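Local structure of putative monooxygenase (Fusobacterium nucleatum subsp. nucleatum, 3MCS) at residues A4-V15 and K53-D64. The protein probably acts as a monooxygenase of the antibiotic biosynthesis monooxygenase family, with two such domains of the dimeric alpha/beta-barrel superfamily in one chain. Sequence-based numbering, arbitrary orientation.
Sequences AVPILNVYDFEV and KTTSYIVEIYND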
loop_
_atom_site.group_PDB
_atom_site.type_symbol
_atom_site.label_atom_id
_atom_site.label_comp_id
_atom_site.label_asym_id
_atom_site.label_seq_id
_atom_site.Cartn_x
_atom_site.Cartn_y
_atom_site.Cartn_z
ATOM N N ALA A 4 19.052 7.745 -2.960
ATOM C CA ALA A 4 17.853 7.861 -3.780
ATOM C C ALA A 4 16.583 7.819 -2.935
ATOM O O ALA A 4 16.524 7.144 -1.914
ATOM C CB ALA A 4 17.828 6.747 -4.782
ATOM N N VAL A 5 15.570 8.547 -3.387
ATOM C CA VAL A 5 14.275 8.628 -2.708
ATOM C C VAL A 5 13.372 7.568 -3.280
ATOM O O VAL A 5 13.179 7.544 -4.497
ATOM C CB VAL A 5 13.604 10.014 -2.914
ATOM C CG1 VAL A 5 12.162 10.003 -2.445
ATOM C CG2 VAL A 5 14.415 11.107 -2.207
ATOM N N PRO A 6 12.813 6.690 -2.426
ATOM C CA PRO A 6 11.903 5.681 -2.971
ATOM C C PRO A 6 10.564 6.261 -3.455
ATOM O O PRO A 6 10.018 7.168 -2.848
ATOM C CB PRO A 6 11.687 4.727 -1.792
ATOM C CG PRO A 6 11.991 5.532 -0.575
ATOM C CD PRO A 6 13.029 6.521 -0.978
ATOM N N ILE A 7 10.062 5.731 -4.561
ATOM C CA ILE A 7 8.787 6.166 -5.111
ATOM C C ILE A 7 7.716 5.166 -4.739
ATOM O O ILE A 7 7.806 4.027 -5.113
ATOM C CB ILE A 7 8.812 6.312 -6.656
ATOM C CG1 ILE A 7 10.016 7.167 -7.121
ATOM C CG2 ILE A 7 7.520 6.922 -7.122
ATOM C CD1 ILE A 7 10.085 8.570 -6.519
ATOM N N LEU A 8 6.716 5.626 -3.989
ATOM C CA LEU A 8 5.570 4.838 -3.540
ATOM C C LEU A 8 4.282 5.504 -4.025
ATOM O O LEU A 8 3.936 6.629 -3.570
ATOM C CB LEU A 8 5.544 4.772 -2.026
ATOM C CG LEU A 8 4.365 4.034 -1.381
ATOM C CD1 LEU A 8 4.269 2.630 -1.911
ATOM C CD2 LEU A 8 4.529 4.015 0.129
ATOM N N ASN A 9 3.603 4.817 -4.952
ATOM C CA ASN A 9 2.357 5.275 -5.545
ATOM C C ASN A 9 1.262 4.235 -5.293
ATOM O O ASN A 9 1.498 3.038 -5.431
ATOM C CB ASN A 9 2.533 5.497 -7.052
ATOM C CG ASN A 9 3.491 6.635 -7.381
ATOM O OD1 ASN A 9 3.716 7.552 -6.565
ATOM N ND2 ASN A 9 4.046 6.600 -8.601
ATOM N N VAL A 10 0.080 4.698 -4.903
ATOM C CA VAL A 10 -1.056 3.833 -4.644
ATOM C C VAL A 10 -2.142 4.233 -5.610
ATOM O O VAL A 10 -2.655 5.336 -5.529
ATOM C CB VAL A 10 -1.568 3.997 -3.227
ATOM C CG1 VAL A 10 -2.820 3.192 -3.039
ATOM C CG2 VAL A 10 -0.506 3.580 -2.225
ATOM N N TYR A 11 -2.459 3.350 -6.547
ATOM C CA TYR A 11 -3.472 3.597 -7.570
ATOM C C TYR A 11 -4.784 2.892 -7.232
ATOM O O TYR A 11 -4.766 1.733 -6.835
ATOM C CB TYR A 11 -2.986 3.062 -8.904
ATOM C CG TYR A 11 -1.687 3.654 -9.335
ATOM C CD1 TYR A 11 -1.649 4.867 -10.002
ATOM C CD2 TYR A 11 -0.479 2.994 -9.097
ATOM C CE1 TYR A 11 -0.442 5.426 -10.403
ATOM C CE2 TYR A 11 0.725 3.546 -9.503
ATOM C CZ TYR A 11 0.732 4.760 -10.146
ATOM O OH TYR A 11 1.912 5.326 -10.539
ATOM N N ASP A 12 -5.917 3.564 -7.392
ATOM C CA ASP A 12 -7.202 2.898 -7.177
ATOM C C ASP A 12 -8.248 3.252 -8.235
ATOM O O ASP A 12 -8.203 4.323 -8.831
ATOM C CB ASP A 12 -7.721 3.185 -5.772
ATOM C CG ASP A 12 -8.375 4.535 -5.630
ATOM O OD1 ASP A 12 -9.561 4.696 -6.027
ATOM O OD2 ASP A 12 -7.722 5.411 -5.050
ATOM N N PHE A 13 -9.171 2.349 -8.499
ATOM C CA PHE A 13 -10.242 2.649 -9.451
ATOM C C PHE A 13 -11.378 1.669 -9.308
ATOM O O PHE A 13 -11.185 0.542 -8.830
ATOM C CB PHE A 13 -9.759 2.660 -10.901
ATOM C CG PHE A 13 -9.274 1.337 -11.410
ATOM C CD1 PHE A 13 -10.142 0.447 -11.992
ATOM C CD2 PHE A 13 -7.933 1.011 -11.361
ATOM C CE1 PHE A 13 -9.687 -0.769 -12.481
ATOM C CE2 PHE A 13 -7.479 -0.195 -11.853
ATOM C CZ PHE A 13 -8.359 -1.082 -12.407
ATOM N N GLU A 14 -12.557 2.103 -9.742
ATOM C CA GLU A 14 -13.761 1.297 -9.658
ATOM C C GLU A 14 -13.822 0.333 -10.843
ATOM O O GLU A 14 -13.615 0.742 -11.992
ATOM C CB GLU A 14 -14.976 2.206 -9.640
ATOM C CG GLU A 14 -16.271 1.483 -9.499
ATOM C CD GLU A 14 -17.426 2.408 -9.369
ATOM O OE1 GLU A 14 -17.187 3.601 -9.068
ATOM O OE2 GLU A 14 -18.563 1.937 -9.560
ATOM N N VAL A 15 -14.115 -0.940 -10.572
ATOM C CA VAL A 15 -14.170 -1.958 -11.627
ATOM C C VAL A 15 -15.584 -2.069 -12.197
ATOM O O VAL A 15 -16.558 -2.083 -11.458
ATOM C CB VAL A 15 -13.684 -3.350 -11.105
ATOM C CG1 VAL A 15 -13.622 -4.365 -12.216
ATOM C CG2 VAL A 15 -12.312 -3.245 -10.462
ATOM N N LYS A 53 -19.074 -1.172 -4.129
ATOM C CA LYS A 53 -18.699 -1.207 -5.529
ATOM C C LYS A 53 -17.268 -1.683 -5.551
ATOM O O LYS A 53 -16.431 -1.119 -4.850
ATOM C CB LYS A 53 -18.789 0.210 -6.124
ATOM C CG LYS A 53 -20.201 0.908 -5.952
ATOM C CD LYS A 53 -20.226 2.458 -6.216
ATOM C CE LYS A 53 -19.376 3.319 -5.199
ATOM N NZ LYS A 53 -19.829 3.316 -3.753
ATOM N N THR A 54 -16.974 -2.717 -6.331
ATOM C CA THR A 54 -15.633 -3.277 -6.391
ATOM C C THR A 54 -14.582 -2.228 -6.770
ATOM O O THR A 54 -14.668 -1.639 -7.841
ATOM C CB THR A 54 -15.584 -4.428 -7.410
ATOM O OG1 THR A 54 -16.489 -5.460 -7.003
ATOM C CG2 THR A 54 -14.153 -4.998 -7.529
ATOM N N THR A 55 -13.600 -2.012 -5.898
ATOM C CA THR A 55 -12.517 -1.058 -6.148
ATOM C C THR A 55 -11.157 -1.747 -6.235
ATOM O O THR A 55 -10.804 -2.542 -5.373
ATOM C CB THR A 55 -12.417 0.001 -5.020
ATOM O OG1 THR A 55 -13.614 0.778 -4.958
ATOM C CG2 THR A 55 -11.227 0.930 -5.250
ATOM N N SER A 56 -10.390 -1.441 -7.264
ATOM C CA SER A 56 -9.036 -1.970 -7.389
ATOM C C SER A 56 -8.017 -1.102 -6.644
ATOM O O SER A 56 -8.072 0.117 -6.704
ATOM C CB SER A 56 -8.633 -1.996 -8.858
ATOM O OG SER A 56 -7.238 -2.223 -9.022
ATOM N N TYR A 57 -7.098 -1.720 -5.912
ATOM C CA TYR A 57 -5.975 -0.967 -5.320
ATOM C C TYR A 57 -4.725 -1.652 -5.772
ATOM O O TYR A 57 -4.662 -2.868 -5.774
ATOM C CB TYR A 57 -5.955 -0.970 -3.802
ATOM C CG TYR A 57 -6.968 -0.104 -3.129
ATOM C CD1 TYR A 57 -8.233 -0.602 -2.808
ATOM C CD2 TYR A 57 -6.657 1.197 -2.758
ATOM C CE1 TYR A 57 -9.176 0.192 -2.168
ATOM C CE2 TYR A 57 -7.594 1.999 -2.116
ATOM C CZ TYR A 57 -8.850 1.490 -1.826
ATOM O OH TYR A 57 -9.777 2.269 -1.192
ATOM N N ILE A 58 -3.737 -0.869 -6.168
ATOM C CA ILE A 58 -2.452 -1.406 -6.558
ATOM C C ILE A 58 -1.420 -0.492 -5.919
ATOM O O ILE A 58 -1.397 0.693 -6.191
ATOM C CB ILE A 58 -2.258 -1.460 -8.094
ATOM C CG1 ILE A 58 -3.410 -2.181 -8.780
ATOM C CG2 ILE A 58 -0.985 -2.169 -8.442
ATOM C CD1 ILE A 58 -3.246 -2.303 -10.305
ATOM N N VAL A 59 -0.629 -1.049 -5.012
ATOM C CA VAL A 59 0.457 -0.347 -4.359
ATOM C C VAL A 59 1.704 -0.690 -5.165
ATOM O O VAL A 59 1.999 -1.849 -5.348
ATOM C CB VAL A 59 0.606 -0.800 -2.907
ATOM C CG1 VAL A 59 1.770 -0.085 -2.216
ATOM C CG2 VAL A 59 -0.696 -0.562 -2.173
ATOM N N GLU A 60 2.400 0.325 -5.666
ATOM C CA GLU A 60 3.575 0.151 -6.502
ATOM C C GLU A 60 4.732 0.911 -5.861
ATOM O O GLU A 60 4.576 2.071 -5.508
ATOM C CB GLU A 60 3.318 0.680 -7.919
ATOM C CG GLU A 60 2.201 -0.029 -8.721
ATOM C CD GLU A 60 2.065 0.459 -10.219
ATOM O OE1 GLU A 60 2.814 1.311 -10.727
ATOM O OE2 GLU A 60 1.188 -0.023 -10.926
ATOM N N ILE A 61 5.891 0.253 -5.712
ATOM C CA ILE A 61 7.064 0.874 -5.081
ATOM C C ILE A 61 8.323 0.623 -5.873
ATOM O O ILE A 61 8.634 -0.513 -6.248
ATOM C CB ILE A 61 7.222 0.448 -3.596
ATOM C CG1 ILE A 61 8.325 1.277 -2.914
ATOM C CG2 ILE A 61 7.435 -1.053 -3.484
ATOM C CD1 ILE A 61 8.361 1.095 -1.390
ATOM N N TYR A 62 9.041 1.710 -6.134
ATOM C CA TYR A 62 10.251 1.686 -6.958
ATOM C C TYR A 62 11.435 2.314 -6.243
ATOM O O TYR A 62 11.296 3.097 -5.311
ATOM C CB TYR A 62 9.997 2.403 -8.281
ATOM C CG TYR A 62 8.810 1.860 -9.021
ATOM C CD1 TYR A 62 7.540 2.309 -8.744
ATOM C CD2 TYR A 62 8.959 0.886 -9.983
ATOM C CE1 TYR A 62 6.442 1.804 -9.421
ATOM C CE2 TYR A 62 7.866 0.379 -10.674
ATOM C CZ TYR A 62 6.609 0.846 -10.386
ATOM O OH TYR A 62 5.499 0.373 -11.040
ATOM N N ASN A 63 12.614 1.994 -6.740
ATOM C CA ASN A 63 13.813 2.408 -6.074
ATOM C C ASN A 63 14.068 3.900 -6.254
ATOM O O ASN A 63 14.604 4.530 -5.349
ATOM C CB ASN A 63 14.983 1.558 -6.576
ATOM C CG ASN A 63 15.947 1.170 -5.465
ATOM O OD1 ASN A 63 16.291 1.979 -4.598
ATOM N ND2 ASN A 63 16.394 -0.079 -5.491
ATOM N N ASP A 64 13.690 4.449 -7.411
ATOM C CA ASP A 64 13.856 5.891 -7.715
ATOM C C ASP A 64 12.981 6.332 -8.894
ATOM O O ASP A 64 12.381 5.481 -9.556
ATOM C CB ASP A 64 15.319 6.256 -7.976
ATOM C CG ASP A 64 15.904 5.585 -9.208
ATOM O OD1 ASP A 64 15.184 5.229 -10.163
ATOM O OD2 ASP A 64 17.134 5.448 -9.233
HETATM O O HOH W 1 -5.485 0.559 -9.532
#
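Strands 7-15 and 55-62 run antiparallel, their axes 161° apart, and nine backbone hydrogen bonds join the segments, the last from Val15 N to the Thr54 carbonyl just before the second strand. On the face carrying Tyr11, Phe13, Ser56 and Glu60, the carboxylate of Glu60 reaches the Tyr11 ring obliquely, OE1 lying 3.3 Å from CE2, with the two planes 57° apart. Phe13 CG sits between its backbone N and carbonyl carbon (chi1 65°), which swings the ring over Ser56; Ser56 CB lies over one ring face, 3.7 Å from the centroid, in a CH-pi contact. Helices 20-37 and 65-73 cover this side, and Tyr30 from the first hydrogen-bonds Glu60 OE2. On the other face, aliphatic side chains fill the part nearer Ile61: Leu8 CD1 packs 3.7 Å from Val59 CG1 and Val10 CG2 lies beside Val59 CG2. Toward the other end the face turns polar, and Asp12 CB rests over the Tyr57 ring. With strands 91-104 and 41-49 on their outer edges, the pair forms the middle of a four-stranded run in the barrel wall. The face away from the helices thus passes from aliphatic to polar along the strands, while beneath the helices Tyr30 satisfies a buried carboxylate oxygen of Glu60.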